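Local coordinates for uncharacterized protein (Burkholderia pseudomallei K96243, PDB 3WX6) that forms hexameric rings that probably stack into the tube of the type VI secretion system, at residues Tyr39-Arg44 against Ala53-Thr58; Ile59-Glu64 against Ile144-Ser149; Glu80-Phe85 against Val113-Met118. All coordinates share one frame; numbering follows the deposited sequence.

Contact 1 of 3, residues Tyr39-Arg44 against Ala53-Thr58; sequences YDMPAR and AAARGT
The ring of Tyr39 packs against Gly57 CA and the Ala55 methyl, with Arg56 O over one face, offset toward the rim. With CG anti to its own backbone N (chi1 -161°), CD2 of Tyr39 comes to 3.5 Å from Gly57 CA, while its CE1 lies 3.6 Å from Ala55 CB. Glycine suits its place because the ring lies directly against the CA. The antiparallel hydrogen-bonded pair Asp40-Arg56 holds the register through Asp40 N to Arg56 O (3.1 Å) and Arg56 N to Asp40 O (3.2 Å), each in the carbonyl plane. This starts an antiparallel ladder on a strand whose other side pairs with a neighbouring subunit, so the sheet crosses the interface. The bent chain of selenomethionine Met41 brings its CE to 3.8 Å from Ala55 CB, and Pro42 CG rests on Ala54 CB as the chain leaves helix 51-54. Arg56 NH1 turns back to grip Ala53 O (2.7 Å) and Ala55 O from above their carbonyl planes. A water donates to Ala54 O and Asp40 OD2, while Asp40 OD1 hydrogen-bonds His117 of that subunit. The guanidinium should thus offset the carbonyl end of the helix, and the Asp40 carboxylate may favour a protonated imidazole.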
ATOM      1  N   TYR A  39      18.141  10.529 -12.686  1.00 11.81           N
ATOM      2  CA  TYR A  39      19.583  10.472 -12.926  1.00 11.04           C
ATOM      3  C   TYR A  39      20.317  10.051 -11.656  1.00 13.90           C
ATOM      4  O   TYR A  39      20.045  10.578 -10.576  1.00 12.98           O
ATOM      5  CB  TYR A  39      20.101  11.822 -13.430  1.00  8.64           C
ATOM      6  CG  TYR A  39      21.439  11.742 -14.124  1.00 10.53           C
ATOM      7  CD1 TYR A  39      22.620  11.703 -13.401  1.00  9.60           C
ATOM      8  CD2 TYR A  39      21.518  11.699 -15.502  1.00 15.06           C
ATOM      9  CE1 TYR A  39      23.848  11.633 -14.032  1.00  9.56           C
ATOM     10  CE2 TYR A  39      22.738  11.627 -16.144  1.00 17.42           C
ATOM     11  CZ  TYR A  39      23.897  11.597 -15.405  1.00 14.80           C
ATOM     12  OH  TYR A  39      25.107  11.528 -16.047  1.00 14.31           O
ATOM     13  N   ASP A  40      21.248   9.110 -11.796  1.00 17.57           N
ATOM     14  CA  ASP A  40      21.958   8.550 -10.646  1.00 22.84           C
ATOM     15  C   ASP A  40      23.474   8.596 -10.800  1.00 22.53           C
ATOM     16  O   ASP A  40      23.995   8.340 -11.881  1.00 26.10           O
ATOM     17  CB  ASP A  40      21.518   7.104 -10.415  1.00 27.60           C
ATOM     18  CG  ASP A  40      22.084   6.524  -9.139  1.00 31.01           C
ATOM     19  OD1 ASP A  40      21.494   6.770  -8.071  1.00 34.12           O
ATOM     20  OD2 ASP A  40      23.123   5.833  -9.200  1.00 31.89           O
HETATM   21  N   MSE A  41      24.171   8.912  -9.711  1.00 29.46           N
HETATM   22  CA  MSE A  41      25.632   8.905  -9.692  1.00 30.74           C
HETATM   23  C   MSE A  41      26.144   8.345  -8.365  1.00 28.07           C
HETATM   24  O   MSE A  41      25.812   8.866  -7.300  1.00 26.90           O
HETATM   25  CB  MSE A  41      26.193  10.317  -9.933  1.00 35.78           C
HETATM   26  CG  MSE A  41      27.705  10.424  -9.768  1.00 39.93           C
HETATM   27 SE   MSE A  41      28.710   9.742 -11.300  0.55 30.24          SE
HETATM   28  CE  MSE A  41      28.388  11.198 -12.538  1.00 14.88           C
ATOM     29  N   PRO A  42      26.951   7.270  -8.434  1.00 23.01           N
ATOM     30  CA  PRO A  42      27.527   6.650  -7.234  1.00 20.08           C
ATOM     31  C   PRO A  42      28.490   7.591  -6.517  1.00 23.57           C
ATOM     32  O   PRO A  42      29.231   8.329  -7.169  1.00 28.27           O
ATOM     33  CB  PRO A  42      28.278   5.430  -7.787  1.00 14.86           C
ATOM     34  CG  PRO A  42      28.496   5.727  -9.229  1.00 14.90           C
ATOM     35  CD  PRO A  42      27.317   6.544  -9.661  1.00 20.82           C
ATOM     36  N   ALA A  43      28.470   7.583  -5.191  1.00 26.42           N
ATOM     37  CA  ALA A  43      29.347   8.466  -4.437  1.00 30.59           C
ATOM     38  C   ALA A  43      30.797   8.048  -4.623  1.00 32.82           C
ATOM     39  O   ALA A  43      31.695   8.888  -4.669  1.00 31.69           O
ATOM     40  CB  ALA A  43      28.979   8.470  -2.975  1.00 30.50           C
ATOM     41  N   ARG A  44      31.018   6.741  -4.727  1.00 35.18           N
ATOM     42  CA  ARG A  44      32.359   6.223  -4.934  1.00 39.42           C
ATOM     43  C   ARG A  44      32.551   5.953  -6.416  1.00 35.12           C
ATOM     44  O   ARG A  44      31.869   5.109  -7.002  1.00 34.01           O
ATOM     45  CB  ARG A  44      32.575   4.948  -4.102  1.00 47.32           C
ATOM     46  CG  ARG A  44      33.650   3.992  -4.623  1.00 53.71           C
ATOM     47  CD  ARG A  44      33.376   2.546  -4.202  1.00 56.31           C
ATOM     48  NE  ARG A  44      34.297   1.598  -4.834  1.00 59.06           N
ATOM     49  CZ  ARG A  44      34.111   1.035  -6.025  1.00 59.56           C
ATOM     50  NH1 ARG A  44      33.026   1.312  -6.731  1.00 62.11           N
ATOM     51  NH2 ARG A  44      35.012   0.186  -6.505  1.00 56.06           N
ATOM     52  N   ALA A  53      30.116   6.935 -17.444  1.00 25.64           N
ATOM     53  CA  ALA A  53      29.956   5.486 -17.455  1.00 23.28           C
ATOM     54  C   ALA A  53      29.426   4.983 -16.122  1.00 25.62           C
ATOM     55  O   ALA A  53      28.768   3.947 -16.067  1.00 30.69           O
ATOM     56  CB  ALA A  53      31.270   4.811 -17.795  1.00 15.54           C
ATOM     57  N   ALA A  54      29.722   5.711 -15.050  1.00 25.36           N
ATOM     58  CA  ALA A  54      29.242   5.342 -13.722  1.00 21.12           C
ATOM     59  C   ALA A  54      27.795   5.763 -13.543  1.00 25.11           C
ATOM     60  O   ALA A  54      27.052   5.160 -12.772  1.00 27.27           O
ATOM     61  CB  ALA A  54      30.108   5.964 -12.646  1.00 16.49           C
ATOM     62  N   ALA A  55      27.403   6.813 -14.252  1.00 24.17           N
ATOM     63  CA  ALA A  55      26.069   7.362 -14.090  1.00 21.99           C
ATOM     64  C   ALA A  55      25.061   6.652 -14.983  1.00 23.95           C
ATOM     65  O   ALA A  55      25.423   5.930 -15.914  1.00 25.49           O
ATOM     66  CB  ALA A  55      26.075   8.848 -14.381  1.00 20.40           C
ATOM     67  N   ARG A  56      23.787   6.871 -14.688  1.00 23.25           N
ATOM     68  CA  ARG A  56      22.709   6.359 -15.515  1.00 29.33           C
ATOM     69  C   ARG A  56      21.642   7.424 -15.615  1.00 26.36           C
ATOM     70  O   ARG A  56      21.091   7.854 -14.604  1.00 28.81           O
ATOM     71  CB  ARG A  56      22.107   5.077 -14.935  1.00 39.53           C
ATOM     72  CG  ARG A  56      23.049   3.894 -14.764  1.00 46.90           C
ATOM     73  CD  ARG A  56      23.447   3.268 -16.088  1.00 51.53           C
ATOM     74  NE  ARG A  56      24.200   2.028 -15.901  1.00 54.90           N
ATOM     75  CZ  ARG A  56      25.523   1.956 -15.792  1.00 58.11           C
ATOM     76  NH1 ARG A  56      26.253   3.059 -15.846  1.00 59.18           N
ATOM     77  NH2 ARG A  56      26.111   0.781 -15.627  1.00 59.92           N
ATOM     78  N   GLY A  57      21.350   7.855 -16.830  1.00 20.26           N
ATOM     79  CA  GLY A  57      20.308   8.835 -17.029  1.00 15.28           C
ATOM     80  C   GLY A  57      19.116   8.178 -17.685  1.00 12.34           C
ATOM     81  O   GLY A  57      19.243   7.528 -18.722  1.00 12.19           O
ATOM     82  N   THR A  58      17.954   8.349 -17.068  1.00 13.40           N
ATOM     83  CA  THR A  58      16.726   7.768 -17.578  1.00 16.56           C
ATOM     84  C   THR A  58      15.576   8.758 -17.464  1.00 15.94           C
ATOM     85  O   THR A  58      15.333   9.307 -16.390  1.00 24.75           O
ATOM     86  CB  THR A  58      16.369   6.487 -16.796  1.00 23.38           C
ATOM     87  OG1 THR A  58      17.222   5.409 -17.209  1.00 29.67           O
ATOM     88  CG2 THR A  58      14.923   6.101 -17.025  1.00 23.03           C
TER
HETATM   89  O   HOH W   1      24.421   4.401 -11.838  1.00 20.15           O

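Contact 2 of 3, residues Ile59-Glu64 against Ile144-Ser149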
ATOM      1  N   ILE A  59      14.869   8.993 -18.565  1.00 13.83           N
ATOM      2  CA  ILE A  59      13.639   9.771 -18.493  1.00 16.16           C
ATOM      3  C   ILE A  59      12.458   8.905 -18.927  1.00 18.28           C
ATOM      4  O   ILE A  59      12.495   8.250 -19.969  1.00 19.27           O
ATOM      5  CB  ILE A  59      13.726  11.079 -19.344  1.00 15.27           C
ATOM      6  CG1 ILE A  59      12.508  11.972 -19.095  1.00 16.97           C
ATOM      7  CG2 ILE A  59      13.923  10.786 -20.833  1.00 13.06           C
ATOM      8  CD1 ILE A  59      12.651  13.353 -19.688  1.00 19.75           C
ATOM      9  N   THR A  60      11.424   8.866 -18.095  1.00 18.71           N
ATOM     10  CA  THR A  60      10.252   8.056 -18.387  1.00 22.95           C
ATOM     11  C   THR A  60       9.068   8.926 -18.766  1.00 23.48           C
ATOM     12  O   THR A  60       8.611   9.733 -17.965  1.00 24.20           O
ATOM     13  CB  THR A  60       9.858   7.168 -17.183  1.00 26.11           C
ATOM     14  OG1 THR A  60      10.876   6.187 -16.947  1.00 28.55           O
ATOM     15  CG2 THR A  60       8.543   6.460 -17.455  1.00 26.05           C
ATOM     16  N   LEU A  61       8.560   8.744 -19.981  1.00 18.69           N
ATOM     17  CA  LEU A  61       7.445   9.549 -20.462  1.00 14.47           C
ATOM     18  C   LEU A  61       6.160   8.741 -20.465  1.00 15.19           C
ATOM     19  O   LEU A  61       6.118   7.638 -21.013  1.00 14.58           O
ATOM     20  CB  LEU A  61       7.713  10.085 -21.879  1.00 12.93           C
ATOM     21  CG  LEU A  61       8.777  11.145 -22.205  1.00 17.42           C
ATOM     22  CD1 LEU A  61      10.174  10.716 -21.848  1.00 20.95           C
ATOM     23  CD2 LEU A  61       8.702  11.529 -23.677  1.00 15.34           C
ATOM     24  N   THR A  62       5.108   9.281 -19.855  1.00 19.48           N
ATOM     25  CA  THR A  62       3.797   8.654 -19.980  1.00 28.50           C
ATOM     26  C   THR A  62       2.941   9.512 -20.895  1.00 33.13           C
ATOM     27  O   THR A  62       3.011  10.740 -20.863  1.00 31.34           O
ATOM     28  CB  THR A  62       3.089   8.425 -18.609  1.00 54.68           C
ATOM     29  OG1 THR A  62       1.892   7.660 -18.807  1.00 57.79           O
ATOM     30  CG2 THR A  62       2.737   9.727 -17.930  1.00 53.28           C
ATOM     31  N   LYS A  63       2.161   8.839 -21.732  1.00 32.19           N
ATOM     32  CA  LYS A  63       1.317   9.483 -22.728  1.00 31.88           C
ATOM     33  C   LYS A  63       0.302   8.449 -23.200  1.00 32.89           C
ATOM     34  O   LYS A  63       0.423   7.275 -22.851  1.00 37.95           O
ATOM     35  CB  LYS A  63       2.170  10.029 -23.876  1.00 26.74           C
ATOM     36  CG  LYS A  63       2.521   9.004 -24.950  1.00 26.68           C
ATOM     37  CD  LYS A  63       3.592   9.548 -25.881  1.00 28.22           C
ATOM     38  CE  LYS A  63       3.708   8.741 -27.165  1.00 32.61           C
ATOM     39  NZ  LYS A  63       3.539   7.282 -26.949  1.00 35.27           N
ATOM     40  N   GLU A  64      -0.700   8.859 -23.973  1.00 30.05           N
ATOM     41  CA  GLU A  64      -1.627   7.872 -24.515  1.00 34.89           C
ATOM     42  C   GLU A  64      -0.996   7.017 -25.620  1.00 40.44           C
ATOM     43  O   GLU A  64       0.206   6.772 -25.613  1.00 44.83           O
ATOM     44  CB  GLU A  64      -2.908   8.525 -25.037  1.00 39.57           C
ATOM     45  CG  GLU A  64      -3.910   8.991 -23.977  1.00 44.68           C
ATOM     46  CD  GLU A  64      -3.369  10.001 -22.985  1.00 49.67           C
ATOM     47  OE1 GLU A  64      -2.171  10.338 -23.040  1.00 52.00           O
ATOM     48  OE2 GLU A  64      -4.164  10.463 -22.138  1.00 51.36           O
ATOM     49  N   ILE A 144       6.913   5.120 -21.841  1.00 17.87           N
ATOM     50  CA  ILE A 144       8.155   4.917 -22.573  1.00 20.60           C
ATOM     51  C   ILE A 144       9.347   5.420 -21.766  1.00 23.97           C
ATOM     52  O   ILE A 144       9.436   6.601 -21.418  1.00 28.76           O
ATOM     53  CB  ILE A 144       8.135   5.628 -23.944  1.00 20.75           C
ATOM     54  CG1 ILE A 144       6.803   5.394 -24.660  1.00 23.99           C
ATOM     55  CG2 ILE A 144       9.278   5.139 -24.812  1.00 17.18           C
ATOM     56  CD1 ILE A 144       5.824   6.530 -24.515  1.00 23.37           C
ATOM     57  N   LYS A 145      10.273   4.513 -21.486  1.00 19.01           N
ATOM     58  CA  LYS A 145      11.429   4.828 -20.665  1.00 18.60           C
ATOM     59  C   LYS A 145      12.665   4.935 -21.561  1.00 13.15           C
ATOM     60  O   LYS A 145      13.066   3.969 -22.203  1.00 13.03           O
ATOM     61  CB  LYS A 145      11.577   3.756 -19.576  1.00 27.63           C
ATOM     62  CG  LYS A 145      12.828   3.806 -18.721  1.00 35.42           C
ATOM     63  CD  LYS A 145      12.604   3.005 -17.428  1.00 40.74           C
ATOM     64  CE  LYS A 145      13.907   2.544 -16.794  1.00 43.58           C
ATOM     65  NZ  LYS A 145      13.908   2.754 -15.320  1.00 45.74           N
ATOM     66  N   PHE A 146      13.246   6.129 -21.615  1.00 10.00           N
ATOM     67  CA  PHE A 146      14.427   6.381 -22.439  1.00 11.87           C
ATOM     68  C   PHE A 146      15.713   6.393 -21.615  1.00  9.82           C
ATOM     69  O   PHE A 146      15.707   6.747 -20.439  1.00  7.73           O
ATOM     70  CB  PHE A 146      14.287   7.714 -23.186  1.00  5.13           C
ATOM     71  CG  PHE A 146      13.050   7.814 -24.051  1.00 13.69           C
ATOM     72  CD1 PHE A 146      11.827   8.194 -23.505  1.00 12.98           C
ATOM     73  CD2 PHE A 146      13.121   7.580 -25.417  1.00 12.89           C
ATOM     74  CE1 PHE A 146      10.698   8.307 -24.300  1.00 14.27           C
ATOM     75  CE2 PHE A 146      11.991   7.686 -26.219  1.00 13.72           C
ATOM     76  CZ  PHE A 146      10.780   8.057 -25.659  1.00 13.02           C
ATOM     77  N   THR A 147      16.808   5.960 -22.225  1.00 11.85           N
ATOM     78  CA  THR A 147      18.122   6.075 -21.606  1.00 16.28           C
ATOM     79  C   THR A 147      18.963   7.043 -22.431  1.00 18.59           C
ATOM     80  O   THR A 147      18.905   7.023 -23.660  1.00 20.37           O
ATOM     81  CB  THR A 147      18.822   4.697 -21.495  1.00 22.68           C
ATOM     82  OG1 THR A 147      18.087   3.856 -20.595  1.00 26.87           O
ATOM     83  CG2 THR A 147      20.243   4.835 -20.989  1.00 22.38           C
ATOM     84  N   TYR A 148      19.732   7.897 -21.760  1.00 21.18           N
ATOM     85  CA  TYR A 148      20.512   8.917 -22.460  1.00 21.60           C
ATOM     86  C   TYR A 148      21.925   9.065 -21.903  1.00 26.58           C
ATOM     87  O   TYR A 148      22.240   8.540 -20.835  1.00 26.78           O
ATOM     88  CB  TYR A 148      19.785  10.271 -22.404  1.00 17.23           C
ATOM     89  CG  TYR A 148      19.423  10.754 -21.007  1.00 17.84           C
ATOM     90  CD1 TYR A 148      20.358  11.398 -20.204  1.00 16.53           C
ATOM     91  CD2 TYR A 148      18.144  10.573 -20.502  1.00 19.80           C
ATOM     92  CE1 TYR A 148      20.030  11.840 -18.945  1.00 16.86           C
ATOM     93  CE2 TYR A 148      17.808  11.011 -19.243  1.00 19.78           C
ATOM     94  CZ  TYR A 148      18.755  11.642 -18.471  1.00 23.03           C
ATOM     95  OH  TYR A 148      18.434  12.084 -17.210  1.00 28.75           O
ATOM     96  N   SER A 149      22.770   9.774 -22.647  1.00 30.37           N
ATOM     97  CA  SER A 149      24.114  10.113 -22.197  1.00 32.13           C
ATOM     98  C   SER A 149      24.197  11.599 -21.898  1.00 27.63           C
ATOM     99  O   SER A 149      24.052  12.015 -20.751  1.00 32.00           O
ATOM    100  CB  SER A 149      25.161   9.720 -23.242  1.00 36.93           C
ATOM    101  OG  SER A 149      25.452   8.333 -23.167  1.00 38.79           O
TER
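Strands 59-63 and 144-148 run antiparallel, their axes inclined at 155° and 4.6 Å apart at closest approach, with Ile59-Phe146 and Leu61-Ile144 as hydrogen-bonded pairs flanking the non-hydrogen-bonded pair Thr60-Lys145. Two of the four backbone bonds, Phe146 N to Ile59 O and Leu61 N to Ile144 O, are nearly straight. Ile59, Leu61, Ile144 and Phe146 project on the same, buried face. There Leu61, with CG beside its backbone N, crosses Phe146 at about a right angle and sets CD1 3.4 Å from the ring's CD1. The CG2 branch of Ile59 meets Phe146 CB at 3.9 Å, while Ile59 O lies at the edge of the Phe146 ring. Farther on, the edge of the Tyr148 ring, through CE2, approaches Ile59 N. At the other end Lys63 crosses Ile144 obliquely, its CG, CD and CE about Ile144 CD1, its charged NZ held in a salt bridge by Glu142. On the opposite face Thr60 OG1 touches Lys145 CG at 3.6 Å, a van der Waals contact with the aliphatic part of a lysine whose amine leads away; both residues suit this less buried side. Branched and aromatic residues on one face and polar ones on the other mark an amphipathic antiparallel sheet, here a wall of the Hcp beta barrel.

Contact 3 of 3, residues Glu80-Phe85 against Val113-Met118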
ATOM      1  N   GLU A  80      16.850   1.405 -32.371  1.00 25.89           N
ATOM      2  CA  GLU A  80      16.989   2.614 -33.187  1.00 29.84           C
ATOM      3  C   GLU A  80      17.328   3.830 -32.330  1.00 38.93           C
ATOM      4  O   GLU A  80      16.647   4.107 -31.338  1.00 45.19           O
ATOM      5  CB  GLU A  80      15.692   2.881 -33.971  1.00 26.45           C
ATOM      6  CG  GLU A  80      15.667   4.183 -34.773  1.00 26.08           C
ATOM      7  CD  GLU A  80      14.288   4.492 -35.353  1.00 25.87           C
ATOM      8  OE1 GLU A  80      14.140   5.533 -36.028  1.00 28.83           O
ATOM      9  OE2 GLU A  80      13.375   3.648 -35.225  1.00 21.67           O
HETATM   10  N   MSE A  81      18.374   4.558 -32.712  1.00 37.81           N
HETATM   11  CA  MSE A  81      18.769   5.748 -31.968  1.00 35.75           C
HETATM   12  C   MSE A  81      17.856   6.917 -32.301  1.00 34.77           C
HETATM   13  O   MSE A  81      17.506   7.137 -33.462  1.00 38.95           O
HETATM   14  CB  MSE A  81      20.225   6.125 -32.268  1.00 37.85           C
HETATM   15  CG  MSE A  81      21.085   6.438 -31.038  1.00 38.56           C
HETATM   16 SE   MSE A  81      21.534   4.851 -29.997  0.29 78.24          SE
HETATM   17  CE  MSE A  81      22.534   5.675 -28.544  1.00 35.40           C
HETATM   18  N   MSE A  82      17.466   7.661 -31.277  1.00 31.83           N
HETATM   19  CA  MSE A  82      16.761   8.911 -31.484  1.00 33.10           C
HETATM   20  C   MSE A  82      17.749   9.954 -31.973  1.00 37.10           C
HETATM   21  O   MSE A  82      18.767  10.199 -31.321  1.00 38.43           O
HETATM   22  CB  MSE A  82      16.095   9.377 -30.192  1.00 36.73           C
HETATM   23  CG  MSE A  82      15.165   8.366 -29.554  1.00 37.21           C
HETATM   24 SE   MSE A  82      13.586   7.981 -30.611  1.00 60.59          SE
HETATM   25  CE  MSE A  82      14.270   6.445 -31.588  1.00 35.25           C
ATOM     26  N   GLU A  83      17.460  10.564 -33.116  1.00 40.82           N
ATOM     27  CA  GLU A  83      18.359  11.568 -33.673  1.00 43.51           C
ATOM     28  C   GLU A  83      18.169  12.924 -33.002  1.00 41.96           C
ATOM     29  O   GLU A  83      19.139  13.632 -32.738  1.00 38.91           O
ATOM     30  CB  GLU A  83      18.142  11.695 -35.185  1.00 48.02           C
ATOM     31  CG  GLU A  83      19.404  12.004 -35.984  1.00 53.03           C
ATOM     32  CD  GLU A  83      19.132  12.074 -37.477  1.00 59.01           C
ATOM     33  OE1 GLU A  83      17.943  12.025 -37.856  1.00 62.35           O
ATOM     34  OE2 GLU A  83      20.094  12.170 -38.271  1.00 61.33           O
ATOM     35  N   GLU A  84      16.915  13.286 -32.750  1.00 43.17           N
ATOM     36  CA  GLU A  84      16.590  14.415 -31.884  1.00 42.00           C
ATOM     37  C   GLU A  84      15.658  13.976 -30.752  1.00 35.68           C
ATOM     38  O   GLU A  84      14.683  13.263 -30.977  1.00 37.67           O
ATOM     39  CB  GLU A  84      15.975  15.572 -32.684  1.00 46.36           C
ATOM     40  CG  GLU A  84      15.478  16.721 -31.815  1.00 51.22           C
ATOM     41  CD  GLU A  84      14.778  17.809 -32.607  1.00 56.41           C
ATOM     42  OE1 GLU A  84      14.370  17.550 -33.761  1.00 58.69           O
ATOM     43  OE2 GLU A  84      14.640  18.929 -32.069  1.00 57.57           O
ATOM     44  N   PHE A  85      15.974  14.401 -29.536  1.00 26.68           N
ATOM     45  CA  PHE A  85      15.108  14.172 -28.387  1.00 19.39           C
ATOM     46  C   PHE A  85      15.084  15.445 -27.582  1.00 16.99           C
ATOM     47  O   PHE A  85      15.996  15.744 -26.815  1.00 16.60           O
ATOM     48  CB  PHE A  85      15.583  12.995 -27.548  1.00 19.93           C
ATOM     49  CG  PHE A  85      14.508  12.394 -26.693  1.00 19.13           C
ATOM     50  CD1 PHE A  85      14.283  12.859 -25.405  1.00 18.35           C
ATOM     51  CD2 PHE A  85      13.706  11.383 -27.184  1.00 18.69           C
ATOM     52  CE1 PHE A  85      13.291  12.305 -24.615  1.00 17.50           C
ATOM     53  CE2 PHE A  85      12.710  10.834 -26.405  1.00 19.03           C
ATOM     54  CZ  PHE A  85      12.503  11.291 -25.114  1.00 19.12           C
ATOM     55  N   VAL A 113      20.018   8.938 -27.354  1.00 27.94           N
ATOM     56  CA  VAL A 113      18.794   8.440 -26.742  1.00 24.92           C
ATOM     57  C   VAL A 113      18.426   7.073 -27.284  1.00 20.19           C
ATOM     58  O   VAL A 113      18.367   6.858 -28.490  1.00 19.00           O
ATOM     59  CB  VAL A 113      17.615   9.401 -26.961  1.00 25.20           C
ATOM     60  CG1 VAL A 113      16.362   8.870 -26.295  1.00 24.48           C
ATOM     61  CG2 VAL A 113      17.961  10.756 -26.401  1.00 26.32           C
ATOM     62  N   LEU A 114      18.203   6.144 -26.363  1.00 21.04           N
ATOM     63  CA  LEU A 114      17.819   4.781 -26.692  1.00 27.17           C
ATOM     64  C   LEU A 114      16.620   4.403 -25.855  1.00 30.91           C
ATOM     65  O   LEU A 114      16.626   4.580 -24.636  1.00 33.13           O
ATOM     66  CB  LEU A 114      18.966   3.797 -26.437  1.00 27.72           C
ATOM     67  CG  LEU A 114      18.830   2.381 -27.019  1.00 25.89           C
ATOM     68  CD1 LEU A 114      18.953   2.358 -28.534  1.00 26.59           C
ATOM     69  CD2 LEU A 114      19.843   1.435 -26.382  1.00 25.71           C
ATOM     70  N   ILE A 115      15.601   3.857 -26.507  1.00 26.92           N
ATOM     71  CA  ILE A 115      14.426   3.404 -25.785  1.00 24.72           C
ATOM     72  C   ILE A 115      14.796   2.101 -25.102  1.00 22.79           C
ATOM     73  O   ILE A 115      15.308   1.180 -25.743  1.00 27.29           O
ATOM     74  CB  ILE A 115      13.210   3.217 -26.722  1.00 24.75           C
ATOM     75  CG1 ILE A 115      12.998   4.479 -27.564  1.00 23.73           C
ATOM     76  CG2 ILE A 115      11.956   2.933 -25.924  1.00 23.68           C
ATOM     77  CD1 ILE A 115      11.788   4.420 -28.479  1.00 22.27           C
ATOM     78  N   THR A 116      14.563   2.028 -23.796  1.00 22.05           N
ATOM     79  CA  THR A 116      14.986   0.862 -23.035  1.00 24.57           C
ATOM     80  C   THR A 116      13.814   0.078 -22.468  1.00 28.09           C
ATOM     81  O   THR A 116      13.959  -1.100 -22.146  1.00 28.71           O
ATOM     82  CB  THR A 116      15.919   1.255 -21.881  1.00 25.33           C
ATOM     83  OG1 THR A 116      15.432   2.440 -21.236  1.00 25.84           O
ATOM     84  CG2 THR A 116      17.330   1.498 -22.415  1.00 26.07           C
ATOM     85  N   HIS A 117      12.658   0.722 -22.341  1.00 31.06           N
ATOM     86  CA  HIS A 117      11.491   0.029 -21.811  1.00 28.99           C
ATOM     87  C   HIS A 117      10.170   0.668 -22.235  1.00 29.21           C
ATOM     88  O   HIS A 117      10.103   1.867 -22.494  1.00 27.24           O
ATOM     89  CB  HIS A 117      11.562  -0.027 -20.292  1.00 24.70           C
ATOM     90  CG  HIS A 117      10.768  -1.153 -19.699  1.00 27.37           C
ATOM     91  ND1 HIS A 117      11.290  -2.409 -19.532  1.00 29.63           N
ATOM     92  CD2 HIS A 117       9.495  -1.197 -19.247  1.00 30.30           C
ATOM     93  CE1 HIS A 117      10.369  -3.195 -18.988  1.00 29.42           C
ATOM     94  NE2 HIS A 117       9.275  -2.485 -18.808  1.00 29.11           N
HETATM   95  N   MSE A 118       9.114  -0.140 -22.290  1.00 31.97           N
HETATM   96  CA  MSE A 118       7.791   0.369 -22.635  1.00 36.05           C
HETATM   97  C   MSE A 118       6.675  -0.520 -22.087  1.00 35.02           C
HETATM   98  O   MSE A 118       6.707  -1.741 -22.237  1.00 35.41           O
HETATM   99  CB  MSE A 118       7.659   0.518 -24.162  1.00 38.10           C
HETATM  100  CG  MSE A 118       6.785   1.685 -24.610  1.00 38.27           C
HETATM  101 SE   MSE A 118       6.770   1.961 -26.544  0.58 28.49          SE
HETATM  102  CE  MSE A 118       8.661   1.851 -26.882  1.00 14.52           C
TER
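Val113 stands between two side chains of segment 80-85, with CG1 touching both Met82 and Phe85 and CG2 lying against Phe85 CB. Its CG1, anti to the backbone N (chi1 -179°), lies over one face of the Phe85 ring, 4.2 Å from the centroid and 26° off the normal, a CH-pi contact in which the two side chains cross at about a right angle. CG2 of Val113 reaches Phe85 CB at 3.5 Å. Selenomethionine Met82 crosses Val113 obliquely: its CG, beside the backbone N, meets Val113 CG1 at 3.5 Å, and bends at chi2 and chi3 carry its CE toward Ile115 CD1. A compact branched residue thus serves both an aromatic face and a flexible chain. Selenomethionine Met81 lies across Leu114 at about a right angle, with SE 3.9 Å from Leu114 CD1. One straight bond, Met82 N to Val113 O (3.0 Å, 171°), joins the two backbones at one point. Just beyond it the chain turns a corner at Glu83, bringing Phe85 back toward Val113. Phe146 touches both Phe85 and Val113, and Ala75 of helix 69-78 packs on Met82 and Ile115. The contact joins a strand of the five-stranded sheet to the start of strand 114-120 of the four-stranded one, in the core between them, consistent with the Hcp beta barrel. Its cohesion is therefore chiefly dispersion and burial, while the single bond satisfies a buried N-H and carbonyl.

From the N terminus, contact 1 comes first, closing a short loop of eight residues that includes part of helix 51-54 and joining strand 36-40 to strand 56-63. That same strand runs directly on into contact 2, which closes a much longer loop by pairing it with strand 142-148. Contact 3 is nested within this loop. It ties strand 82-87, of the five-stranded sheet, to the start of strand 114-120. Strands 36-40 and 114-120 are outermost in the four-stranded sheet within this chain, but it continues into neighbouring subunits on both sides. Contacts 1 and 2 meet through a probable backbone hydrogen bond between Gly57 O and Tyr148 N. Contacts 2 and 3 join through backbone pairing and through Phe146 against Phe85, so the two sheets share one core.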